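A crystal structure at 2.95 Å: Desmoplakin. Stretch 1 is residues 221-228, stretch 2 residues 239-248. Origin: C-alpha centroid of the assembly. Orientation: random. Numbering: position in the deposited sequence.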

# COMPACT_ATOMS: atom_id res chain seq x y z
N SER A 221 -2.92 14.32 34.72
CA SER A 221 -1.60 14.78 35.13
C SER A 221 -1.61 16.26 35.51
O SER A 221 -1.15 16.64 36.59
CB SER A 221 -0.57 14.54 34.02
OG SER A 221 0.63 15.24 34.28
N ILE A 222 -2.15 17.08 34.62
CA ILE A 222 -2.19 18.53 34.81
C ILE A 222 -2.97 18.93 36.06
O ILE A 222 -2.48 19.69 36.89
CB ILE A 222 -2.78 19.24 33.58
CG1 ILE A 222 -1.94 18.95 32.34
CG2 ILE A 222 -2.86 20.74 33.81
CD1 ILE A 222 -0.47 19.30 32.49
N ARG A 223 -4.19 18.42 36.18
CA ARG A 223 -5.08 18.78 37.28
C ARG A 223 -4.43 18.56 38.64
O ARG A 223 -4.73 19.25 39.61
CB ARG A 223 -6.39 18.00 37.18
CG ARG A 223 -7.55 18.61 37.93
CD ARG A 223 -8.85 17.90 37.59
NE ARG A 223 -9.05 17.83 36.14
CZ ARG A 223 -10.07 17.21 35.56
NH1 ARG A 223 -10.98 16.59 36.30
NH2 ARG A 223 -10.18 17.19 34.24
N LYS A 224 -3.52 17.58 38.70
CA LYS A 224 -2.80 17.27 39.93
C LYS A 224 -1.57 18.16 40.09
O LYS A 224 -1.17 18.48 41.20
CB LYS A 224 -2.37 15.80 39.92
CG LYS A 224 -1.45 15.41 41.06
CD LYS A 224 -0.98 13.97 40.92
CE LYS A 224 -0.04 13.58 42.04
NZ LYS A 224 0.48 12.20 41.86
N LYS A 225 -0.99 18.56 38.96
CA LYS A 225 0.20 19.41 38.97
C LYS A 225 -0.16 20.86 39.32
O LYS A 225 0.68 21.62 39.81
CB LYS A 225 0.91 19.34 37.62
CG LYS A 225 2.21 20.13 37.55
CD LYS A 225 2.82 20.06 36.15
CE LYS A 225 4.06 20.93 36.05
NZ LYS A 225 4.63 20.94 34.67
N TYR A 226 -1.40 21.24 39.06
CA TYR A 226 -1.87 22.59 39.35
C TYR A 226 -3.17 22.58 40.14
O TYR A 226 -4.25 22.57 39.57
CB TYR A 226 -2.07 23.39 38.06
CG TYR A 226 -0.87 23.44 37.15
CD1 TYR A 226 -0.91 22.89 35.87
CD2 TYR A 226 0.32 24.04 37.56
CE1 TYR A 226 0.18 22.93 35.03
CE2 TYR A 226 1.42 24.09 36.72
CZ TYR A 226 1.35 23.53 35.46
OH TYR A 226 2.45 23.58 34.63
N PRO A 227 -3.06 22.57 41.48
CA PRO A 227 -4.23 22.69 42.35
C PRO A 227 -4.56 24.16 42.57
O PRO A 227 -3.65 24.99 42.58
CB PRO A 227 -3.74 22.06 43.65
CG PRO A 227 -2.30 22.44 43.69
CD PRO A 227 -1.82 22.41 42.26
N CYS A 228 -5.84 24.47 42.74
CA CYS A 228 -6.26 25.85 42.90
C CYS A 228 -7.09 26.06 44.16
O CYS A 228 -8.30 25.87 44.15
CB CYS A 228 -7.05 26.31 41.67
SG CYS A 228 -6.18 26.13 40.10
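Stretch 2 239-248: EQIKELEKER

Stretch 2 is part of a helix that begins before it and continues beyond it, and it runs nearly antiparallel to the helix of residues 221-225: the angle between their N-to-C directions is 166°, and the axes approach to 12.5 Å. The register agrees, Ile-222 CA lying 9.1 Å from Glu-247 CA and Tyr-226 CA 7.5 Å from Gln-240 CA. The contact buries 356 Å² summed over both sides; Tyr-226, just beyond the helix, has the largest covered area, 104 Å².

Along stretch 1, Ile-222 points toward the partner helix, its CD1 3.7 Å from Glu-247 OE1. Arg-223 and Lys-224 are out of reach. Lys-225, all four chi angles t, extends far enough for its NZ to form a salt bridge with Glu-247 OE2 at 2.7 Å; Glu-243 OE2 is 4.4 Å from the same NZ, beyond salt-bridge range.

Tyr-226 is the first residue to leave helical phi/psi (-129/90), yet its N still bonds to Ile-222 O at 2.9 Å. Its OH donates to Glu-247 OE2 at 3.0 Å, so one carboxylate oxygen accepts from both neighbours. Leu-244 CD1 covers one ring face, 3.6 Å from the Tyr-226 ring centroid and 21° off the normal, a CH-pi geometry. At the ring edge, Gln-240 OE1 lies 3.4 Å from Tyr-226 CE2. Pro-227 points away, its CD 4.2 Å from Gln-240 NE2.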

# COMPACT_ATOMS: atom_id res chain seq x y z
N GLU A 239 4.27 32.22 39.89
CA GLU A 239 5.23 31.24 39.38
C GLU A 239 4.52 30.05 38.76
O GLU A 239 4.98 29.48 37.77
CB GLU A 239 6.17 30.78 40.50
CG GLU A 239 7.05 31.89 41.06
CD GLU A 239 7.42 31.67 42.51
OE1 GLU A 239 6.78 30.83 43.17
OE2 GLU A 239 8.36 32.34 42.99
N GLN A 240 3.38 29.68 39.34
CA GLN A 240 2.55 28.62 38.80
C GLN A 240 1.96 29.03 37.46
O GLN A 240 1.87 28.22 36.53
CB GLN A 240 1.42 28.27 39.77
CG GLN A 240 1.82 27.34 40.90
CD GLN A 240 1.94 25.89 40.45
OE1 GLN A 240 2.62 25.59 39.47
NE2 GLN A 240 1.26 25.00 41.16
N ILE A 241 1.55 30.29 37.37
CA ILE A 241 1.00 30.83 36.13
C ILE A 241 2.04 30.84 35.02
O ILE A 241 1.72 30.62 33.85
CB ILE A 241 0.47 32.26 36.34
CG1 ILE A 241 -0.76 32.23 37.24
CG2 ILE A 241 0.12 32.89 35.01
CD1 ILE A 241 -1.46 33.57 37.33
N LYS A 242 3.29 31.11 35.38
CA LYS A 242 4.37 31.13 34.39
C LYS A 242 4.61 29.74 33.81
O LYS A 242 4.79 29.59 32.61
CB LYS A 242 5.64 31.72 34.99
CG LYS A 242 5.57 33.22 35.20
CD LYS A 242 6.83 33.78 35.84
CE LYS A 242 6.69 35.27 36.09
NZ LYS A 242 7.85 35.83 36.84
N GLU A 243 4.61 28.73 34.68
CA GLU A 243 4.72 27.35 34.21
C GLU A 243 3.47 26.96 33.43
O GLU A 243 3.53 26.23 32.44
CB GLU A 243 4.91 26.39 35.38
CG GLU A 243 6.35 26.26 35.85
CD GLU A 243 6.52 25.20 36.92
OE1 GLU A 243 6.16 25.46 38.09
OE2 GLU A 243 6.99 24.09 36.59
N LEU A 244 2.33 27.48 33.88
CA LEU A 244 1.05 27.18 33.25
C LEU A 244 1.00 27.71 31.82
O LEU A 244 0.20 27.26 31.01
CB LEU A 244 -0.09 27.77 34.08
CG LEU A 244 -1.50 27.26 33.80
CD1 LEU A 244 -1.65 25.84 34.31
CD2 LEU A 244 -2.52 28.17 34.45
N GLU A 245 1.85 28.69 31.53
CA GLU A 245 1.89 29.28 30.20
C GLU A 245 2.89 28.55 29.30
O GLU A 245 2.77 28.59 28.07
CB GLU A 245 2.19 30.77 30.27
CG GLU A 245 1.17 31.54 31.10
CD GLU A 245 1.25 33.04 30.91
OE1 GLU A 245 1.42 33.49 29.75
OE2 GLU A 245 1.14 33.78 31.91
N LYS A 246 3.85 27.88 29.91
CA LYS A 246 4.75 27.01 29.17
C LYS A 246 3.97 25.80 28.70
O LYS A 246 4.21 25.27 27.61
CB LYS A 246 5.93 26.55 30.04
CG LYS A 246 7.26 27.21 29.71
CD LYS A 246 7.36 28.60 30.32
CE LYS A 246 8.75 29.19 30.12
NZ LYS A 246 8.92 30.47 30.88
N GLU A 247 3.02 25.37 29.52
CA GLU A 247 2.19 24.21 29.22
C GLU A 247 1.34 24.43 27.98
O GLU A 247 1.23 23.56 27.12
CB GLU A 247 1.29 23.87 30.40
CG GLU A 247 2.03 23.41 31.65
CD GLU A 247 2.32 21.92 31.64
OE1 GLU A 247 2.05 21.26 30.61
OE2 GLU A 247 2.82 21.40 32.67
N ARG A 248 0.73 25.61 27.89
CA ARG A 248 -0.13 25.92 26.75
C ARG A 248 0.64 25.82 25.45
O ARG A 248 0.12 25.32 24.45
CB ARG A 248 -0.76 27.31 26.90
CG ARG A 248 -1.74 27.65 25.78
CD ARG A 248 -2.25 29.07 25.88
NE ARG A 248 -3.03 29.45 24.70
CZ ARG A 248 -4.32 29.19 24.54
NH1 ARG A 248 -4.99 28.54 25.49
NH2 ARG A 248 -4.95 29.57 23.44